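Local atomic coordinates of tryptophane-5-halogenase (Microbispora sp. ATCC PTA-5024, PDB entry 5UAO), a protein that chlorinates carbon 5 of a tryptophan in a lanthipeptide during NAI-107 biosynthesis, as a flavin-dependent halogenase that binds FAD. Residues Ser236-Lys241 against Gly339-Val344; Ile362-Gln367 against Gln388-Arg393; Asp395-Phe400 against Leu458-Glu463. One frame throughout, in Å; residues are numbered along the deposited sequence.

Contact 1 (Ser236-Lys241 against Gly339-Val344)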
# COMPACT_ATOMS: atom_id res chain seq x y z
N SER A 236 25.56 -8.16 -14.89
CA SER A 236 25.28 -6.88 -14.26
C SER A 236 26.53 -6.00 -14.25
O SER A 236 27.07 -5.64 -13.20
CB SER A 236 24.72 -7.14 -12.84
OG SER A 236 24.38 -5.90 -12.13
N LEU A 237 26.99 -5.67 -15.46
CA LEU A 237 28.32 -5.05 -15.68
C LEU A 237 28.42 -3.65 -15.07
O LEU A 237 29.44 -3.31 -14.45
CB LEU A 237 28.60 -4.97 -17.16
CG LEU A 237 30.04 -4.99 -17.58
CD1 LEU A 237 30.48 -6.44 -17.40
CD2 LEU A 237 30.16 -4.53 -19.03
N LEU A 238 27.38 -2.83 -15.28
CA LEU A 238 27.39 -1.50 -14.73
C LEU A 238 27.02 -1.45 -13.28
O LEU A 238 27.79 -0.89 -12.46
CB LEU A 238 26.57 -0.51 -15.54
CG LEU A 238 26.95 -0.26 -17.00
CD1 LEU A 238 26.55 -1.40 -17.89
CD2 LEU A 238 26.24 1.03 -17.42
N LEU A 239 25.88 -2.06 -12.94
CA LEU A 239 25.33 -1.93 -11.58
C LEU A 239 26.21 -2.62 -10.51
O LEU A 239 26.70 -2.00 -9.48
CB LEU A 239 23.96 -2.55 -11.52
CG LEU A 239 23.23 -2.32 -10.19
CD1 LEU A 239 22.68 -0.92 -10.19
CD2 LEU A 239 22.11 -3.38 -10.02
N GLU A 240 26.39 -3.91 -10.71
CA GLU A 240 27.14 -4.73 -9.73
C GLU A 240 28.63 -4.54 -9.94
O GLU A 240 29.34 -4.30 -8.97
CB GLU A 240 26.83 -6.18 -9.84
CG GLU A 240 27.34 -7.04 -8.71
CD GLU A 240 27.18 -8.54 -8.97
OE1 GLU A 240 26.03 -9.06 -9.20
OE2 GLU A 240 28.22 -9.24 -8.99
N LYS A 241 29.12 -4.68 -11.14
CA LYS A 241 30.57 -4.80 -11.29
C LYS A 241 31.22 -3.41 -11.22
O LYS A 241 32.12 -3.22 -10.44
CB LYS A 241 30.99 -5.50 -12.56
CG LYS A 241 30.45 -6.92 -12.76
CD LYS A 241 30.86 -7.87 -11.65
CE LYS A 241 30.86 -9.32 -12.16
NZ LYS A 241 29.50 -9.82 -12.47
N GLY A 339 23.18 7.00 -9.29
CA GLY A 339 23.70 8.08 -10.15
C GLY A 339 23.06 8.01 -11.52
O GLY A 339 21.87 8.09 -11.67
N ASN A 340 23.90 7.83 -12.55
CA ASN A 340 23.43 7.85 -13.91
C ASN A 340 23.31 6.45 -14.50
O ASN A 340 23.39 6.28 -15.72
CB ASN A 340 24.36 8.76 -14.78
CG ASN A 340 25.78 8.24 -14.93
OD1 ASN A 340 26.28 7.43 -14.19
ND2 ASN A 340 26.46 8.75 -15.95
N VAL A 341 23.09 5.47 -13.62
CA VAL A 341 22.86 4.10 -14.04
C VAL A 341 21.58 3.57 -13.42
O VAL A 341 21.42 3.69 -12.21
CB VAL A 341 24.03 3.23 -13.57
CG1 VAL A 341 23.73 1.78 -13.84
CG2 VAL A 341 25.31 3.65 -14.27
N MET A 342 20.68 3.05 -14.24
CA MET A 342 19.60 2.20 -13.71
C MET A 342 19.68 0.81 -14.34
O MET A 342 19.90 0.67 -15.50
CB MET A 342 18.24 2.80 -13.96
CG MET A 342 17.19 1.76 -13.47
SD MET A 342 15.76 2.54 -12.89
CE MET A 342 14.59 1.19 -12.57
N ALA A 343 19.48 -0.22 -13.54
CA ALA A 343 19.42 -1.57 -14.05
C ALA A 343 17.98 -2.09 -14.26
O ALA A 343 17.06 -1.87 -13.43
CB ALA A 343 20.18 -2.51 -13.13
N VAL A 344 17.81 -2.79 -15.37
CA VAL A 344 16.52 -3.37 -15.74
C VAL A 344 16.75 -4.77 -16.17
O VAL A 344 17.65 -5.05 -17.00
CB VAL A 344 15.82 -2.58 -16.92
CG1 VAL A 344 14.52 -3.26 -17.35
CG2 VAL A 344 15.59 -1.09 -16.57
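Leu239 meets Ala343 through its CD2 methyl, which lies 3.8 Å from Ala343 CB. Leu239 CB is 4.1 Å from Ala343 CB. A trans first torsion (chi1 -173°) leaves CB and CD2 of the leucine both against the alanine methyl. The residue before it, Leu238, makes the second touch. Leu238 CB sits 4.0 Å from Val341 CG1, and that methyl is the valine branch turned to the helix. No hydrogen bond links the two segments, and all four touching residues are buried.

The helix segment crosses the strand almost at a right angle, 93° between their directions, with the axes 8.2 Å apart. Strand 341-343 belongs to the mixed sheet of the FAD-binding domain. In that sheet it runs parallel to strand 227-230, which leads into the helix. The sheet includes strand 31-35, which is followed by a GxGxxG pattern, consistent with a Rossmann-type dinucleotide fold. Leu237 touches the FAD itself.

Further out, polar bonds fix the start of the helix. Asp230 OD2 accepts a hydrogen bond from Leu239 N and a weak one from Leu238 N. Glu240 N donates to Ser236 OG at 3.2 Å, and that hydroxyl is also bonded to Ser347 O. Lys241 N reaches back to Ser236 O at 3.1 Å in a wider, pi-type turn. On the strand side, Leu243 packs on Val341 and Tyr348 on Ala343.

Contact 2 (Ile362-Gln367 against Gln388-Arg393)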
# COMPACT_ATOMS: atom_id res chain seq x y z
N ILE A 362 10.32 -6.25 -15.36
CA ILE A 362 10.99 -5.45 -16.36
C ILE A 362 10.07 -4.27 -16.63
O ILE A 362 10.50 -3.11 -16.59
CB ILE A 362 11.32 -6.22 -17.64
CG1 ILE A 362 12.59 -7.05 -17.40
CG2 ILE A 362 11.52 -5.26 -18.81
CD1 ILE A 362 12.82 -8.19 -18.35
N ALA A 363 8.79 -4.57 -16.95
CA ALA A 363 7.87 -3.50 -17.32
C ALA A 363 7.75 -2.44 -16.18
O ALA A 363 7.65 -1.18 -16.38
CB ALA A 363 6.53 -4.08 -17.67
N THR A 364 7.71 -2.92 -14.95
CA THR A 364 7.61 -2.03 -13.81
C THR A 364 8.84 -1.15 -13.68
O THR A 364 8.72 0.06 -13.46
CB THR A 364 7.46 -2.87 -12.48
OG1 THR A 364 6.30 -3.74 -12.54
CG2 THR A 364 7.35 -1.99 -11.32
N ALA A 365 10.04 -1.75 -13.77
CA ALA A 365 11.29 -0.99 -13.76
C ALA A 365 11.35 0.06 -14.89
O ALA A 365 11.77 1.20 -14.68
CB ALA A 365 12.50 -1.94 -13.86
N VAL A 366 10.89 -0.33 -16.07
CA VAL A 366 10.81 0.61 -17.22
C VAL A 366 9.91 1.80 -16.92
O VAL A 366 10.26 2.95 -17.23
CB VAL A 366 10.38 -0.12 -18.48
CG1 VAL A 366 10.11 0.82 -19.65
CG2 VAL A 366 11.51 -1.07 -18.92
N GLN A 367 8.76 1.55 -16.31
CA GLN A 367 7.85 2.68 -16.01
C GLN A 367 8.43 3.59 -15.02
O GLN A 367 8.26 4.79 -15.07
CB GLN A 367 6.45 2.21 -15.54
CG GLN A 367 5.66 1.71 -16.66
CD GLN A 367 4.31 1.28 -16.21
OE1 GLN A 367 4.04 0.07 -15.98
NE2 GLN A 367 3.46 2.25 -16.00
N GLN A 388 13.60 1.67 -3.29
CA GLN A 388 12.68 1.14 -2.30
C GLN A 388 11.45 0.50 -2.90
O GLN A 388 10.98 -0.49 -2.42
CB GLN A 388 12.24 2.28 -1.33
CG GLN A 388 13.36 2.69 -0.41
CD GLN A 388 12.99 3.90 0.46
OE1 GLN A 388 11.95 4.54 0.28
NE2 GLN A 388 13.90 4.25 1.36
N ALA A 389 10.92 1.06 -3.98
CA ALA A 389 9.73 0.51 -4.59
C ALA A 389 10.05 -0.84 -5.21
O ALA A 389 9.29 -1.84 -5.05
CB ALA A 389 9.17 1.45 -5.65
N LEU A 390 11.18 -0.88 -5.91
CA LEU A 390 11.58 -2.16 -6.52
C LEU A 390 11.95 -3.25 -5.52
O LEU A 390 11.57 -4.42 -5.69
CB LEU A 390 12.72 -1.94 -7.55
CG LEU A 390 12.19 -1.36 -8.88
CD1 LEU A 390 13.31 -0.73 -9.70
CD2 LEU A 390 11.41 -2.40 -9.66
N ALA A 391 12.69 -2.89 -4.50
CA ALA A 391 13.02 -3.87 -3.46
C ALA A 391 11.72 -4.45 -2.86
O ALA A 391 11.65 -5.64 -2.55
CB ALA A 391 13.84 -3.22 -2.33
N HIS A 392 10.74 -3.61 -2.60
CA HIS A 392 9.54 -4.07 -1.87
C HIS A 392 8.73 -5.06 -2.78
O HIS A 392 8.23 -6.10 -2.35
CB HIS A 392 8.67 -2.84 -1.52
CG HIS A 392 7.35 -3.20 -0.93
ND1 HIS A 392 7.22 -3.73 0.33
CD2 HIS A 392 6.10 -3.16 -1.45
CE1 HIS A 392 5.95 -3.95 0.59
NE2 HIS A 392 5.24 -3.61 -0.47
N ARG A 393 8.62 -4.71 -4.04
CA ARG A 393 7.90 -5.52 -5.03
C ARG A 393 8.61 -6.87 -5.21
O ARG A 393 7.96 -7.90 -5.14
CB ARG A 393 7.78 -4.77 -6.37
CG ARG A 393 6.52 -3.89 -6.42
CD ARG A 393 5.27 -4.72 -6.92
NE ARG A 393 4.89 -4.08 -8.16
CZ ARG A 393 4.44 -4.61 -9.26
NH1 ARG A 393 4.14 -5.88 -9.38
NH2 ARG A 393 4.24 -3.77 -10.26
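Ala365 and Leu390 mark the closest backbone approach of two nearly antiparallel helix segments, whose axes are 11.0 Å apart with 166° between their directions. They form an antiparallel helix pair, made by helix 358-372 and the long helix 383-406. At this spacing Leu390 has to reach across to touch the other helix.

It does so with its CD2 methyl. Leu390 CD2 lies 4.3 Å from Ala365 CA and 4.4 Å from Ala365 CB. The same methyl is 4.4 Å from Thr364 CG2, so it rests against two consecutive residues.

Helix 39-51 packs against the same helix through Ile362 and Val366. The second subunit reaches the edge of the contact, where its Leu451 packs on Ala389 and its Phe447 on Gln367.

Arg393 and Thr364 approach from opposite directions. The arginine chain is bent at chi2 (-87°) and chi3 (-117°), which brings NH2 of the guanidinium to Thr364. The hydroxyl of Thr364 is hydrogen-bonded to Leu360 O within its own helix. Arg393 NH2 stands 3.1 Å from Thr364 OG1, but the angle is too poor for a hydrogen bond. Arg393 NH2 is also 3.7 Å from Thr364 CG2.

Contact 3 (Asp395-Phe400 against Leu458-Glu463)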
# COMPACT_ATOMS: atom_id res chain seq x y z
N ASP A 395 10.78 -8.41 -3.13
CA ASP A 395 10.77 -9.14 -1.89
C ASP A 395 9.42 -9.83 -1.63
O ASP A 395 9.41 -10.99 -1.14
CB ASP A 395 11.17 -8.24 -0.71
CG ASP A 395 12.69 -7.88 -0.70
OD1 ASP A 395 13.52 -8.52 -1.41
OD2 ASP A 395 13.08 -6.95 0.04
N ALA A 396 8.33 -9.16 -1.96
CA ALA A 396 7.01 -9.75 -1.83
C ALA A 396 6.85 -10.98 -2.78
O ALA A 396 6.18 -11.95 -2.40
CB ALA A 396 5.90 -8.71 -2.07
N ILE A 397 7.34 -10.87 -4.02
CA ILE A 397 7.31 -11.97 -4.96
C ILE A 397 8.10 -13.12 -4.38
O ILE A 397 7.68 -14.25 -4.48
CB ILE A 397 7.81 -11.56 -6.31
CG1 ILE A 397 6.75 -10.69 -6.98
CG2 ILE A 397 8.11 -12.73 -7.19
CD1 ILE A 397 7.29 -9.85 -8.09
N ARG A 398 9.22 -12.82 -3.74
CA ARG A 398 10.04 -13.87 -3.18
C ARG A 398 9.25 -14.70 -2.16
O ARG A 398 9.25 -15.93 -2.20
CB ARG A 398 11.34 -13.28 -2.58
CG ARG A 398 12.18 -14.27 -1.80
CD ARG A 398 12.06 -14.06 -0.34
NE ARG A 398 12.96 -14.91 0.43
CZ ARG A 398 14.14 -14.56 0.95
NH1 ARG A 398 14.58 -13.32 0.90
NH2 ARG A 398 14.85 -15.47 1.63
N TRP A 399 8.65 -14.03 -1.20
CA TRP A 399 7.87 -14.70 -0.17
C TRP A 399 6.67 -15.41 -0.73
O TRP A 399 6.36 -16.49 -0.29
CB TRP A 399 7.44 -13.75 0.94
CG TRP A 399 8.59 -13.13 1.62
CD1 TRP A 399 8.90 -11.82 1.63
CD2 TRP A 399 9.65 -13.80 2.31
NE1 TRP A 399 10.04 -11.61 2.34
CE2 TRP A 399 10.58 -12.81 2.70
CE3 TRP A 399 9.94 -15.15 2.59
CZ2 TRP A 399 11.74 -13.09 3.43
CZ3 TRP A 399 11.10 -15.43 3.28
CH2 TRP A 399 11.99 -14.39 3.71
N PHE A 400 6.03 -14.89 -1.77
CA PHE A 400 4.96 -15.66 -2.42
C PHE A 400 5.47 -16.94 -3.07
O PHE A 400 4.85 -17.99 -2.96
CB PHE A 400 4.31 -14.73 -3.49
CG PHE A 400 3.21 -15.38 -4.31
CD1 PHE A 400 2.23 -16.16 -3.72
CD2 PHE A 400 3.12 -15.14 -5.67
CE1 PHE A 400 1.19 -16.70 -4.46
CE2 PHE A 400 2.08 -15.67 -6.43
CZ PHE A 400 1.12 -16.44 -5.83
N LEU A 458 1.68 -7.20 -5.18
CA LEU A 458 0.71 -6.29 -5.73
C LEU A 458 -0.03 -6.86 -6.89
O LEU A 458 -1.26 -6.69 -7.00
CB LEU A 458 1.43 -5.05 -6.20
CG LEU A 458 0.51 -3.90 -6.58
CD1 LEU A 458 -0.37 -3.50 -5.38
CD2 LEU A 458 1.41 -2.77 -7.09
N PHE A 459 0.67 -7.51 -7.82
CA PHE A 459 -0.10 -7.98 -8.95
C PHE A 459 -0.92 -9.23 -8.58
O PHE A 459 -2.04 -9.36 -8.97
CB PHE A 459 0.78 -8.30 -10.18
CG PHE A 459 0.04 -9.00 -11.22
CD1 PHE A 459 -0.86 -8.29 -12.04
CD2 PHE A 459 0.12 -10.38 -11.36
CE1 PHE A 459 -1.62 -8.95 -13.02
CE2 PHE A 459 -0.68 -11.04 -12.31
CZ PHE A 459 -1.56 -10.33 -13.11
N TYR A 460 -0.31 -10.16 -7.85
CA TYR A 460 -0.85 -11.52 -7.62
C TYR A 460 -1.91 -11.49 -6.51
O TYR A 460 -2.88 -12.25 -6.55
CB TYR A 460 0.32 -12.49 -7.28
CG TYR A 460 1.31 -12.61 -8.41
CD1 TYR A 460 1.13 -13.51 -9.46
CD2 TYR A 460 2.46 -11.79 -8.44
CE1 TYR A 460 2.03 -13.56 -10.54
CE2 TYR A 460 3.35 -11.84 -9.48
CZ TYR A 460 3.13 -12.70 -10.55
OH TYR A 460 4.07 -12.76 -11.54
N GLY A 461 -1.65 -10.69 -5.47
CA GLY A 461 -2.65 -10.30 -4.48
C GLY A 461 -2.95 -11.41 -3.50
O GLY A 461 -2.37 -12.52 -3.56
N LEU A 462 -3.87 -11.11 -2.59
CA LEU A 462 -4.32 -12.06 -1.62
C LEU A 462 -4.96 -13.25 -2.29
O LEU A 462 -4.85 -14.37 -1.77
CB LEU A 462 -5.39 -11.46 -0.70
CG LEU A 462 -4.86 -10.57 0.38
CD1 LEU A 462 -6.06 -10.07 1.13
CD2 LEU A 462 -3.87 -11.34 1.27
N GLU A 463 -5.64 -13.02 -3.41
CA GLU A 463 -6.27 -14.13 -4.15
C GLU A 463 -5.23 -15.16 -4.61
O GLU A 463 -5.46 -16.36 -4.58
CB GLU A 463 -7.18 -13.61 -5.32
CG GLU A 463 -6.55 -12.80 -6.45
CD GLU A 463 -6.30 -11.30 -6.13
OE1 GLU A 463 -6.46 -10.89 -4.97
OE2 GLU A 463 -5.92 -10.51 -7.05
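Phe400 and Tyr460 make the main touch here, an aromatic pair. Their ring centroids are 5.5 Å apart and the planes are inclined at 39°, an oblique pairing. The side chains cross at about a right angle. The CD2 and CE2 atoms of Phe400 lead the approach. Its CE2 lies 3.7 Å from Tyr460 CG and touches Tyr460 CB as well, at the same distance. Phe400 CD2 follows, 4.1 Å from Tyr460 CG. The phenylalanine therefore meets the root of the tyrosine ring, well away from the hydroxyl. Phe400 has CG anti to its backbone N (chi1 177°), which puts the ring beside Tyr460.

The aliphatic part is smaller. Ile397, one turn earlier on the helix, brings CG1 to 4.4 Å from Tyr460 CE2. Phe400 and Ile397 thus touch different parts of the same tyrosine.

Within 458-463, Phe459 CD2 lies 3.6 Å above the plane of the Tyr460 ring, over its centre. This neighbour covers one face of the tyrosine.

No hydrogen bond crosses between the two segments. Tyr460 OH is hydrogen-bonded to Glu355 O, which fixes the far end of the buried ring. On the helix, Asp395 OD1 forms a salt bridge with Arg332 NE, which ties the start of this helical segment to another part of the chain.

Within the tryptophan halogenase fold, the contact joins the later part of helix 383-406 to the residues leading into helix 461-471. Helix 358-372 lies beside both: its Met361 packs on Ile397, and its Leu360 on Phe459 and Tyr460.

Overall arrangement
The three contacts come one after another along the chain, each closing before the next opens. Contacts 1 and 2 have centres 15 Å apart and touch. Met342, on the sheet strand of contact 1, packs its CE against Leu390 CD1, while Val344 packs on Ile362 and Val366. The FAD-domain sheet is thus joined to helices 358-372 and 383-406. Contacts 2 and 3 share helix 383-406, with centres 13 Å apart, and meet where Arg393 packs beside Leu458 and Phe459. Contacts 1 and 3 do not touch; their centres are 26 Å apart. Together they form a continuous path from the nucleotide-binding sheet to the helices beyond.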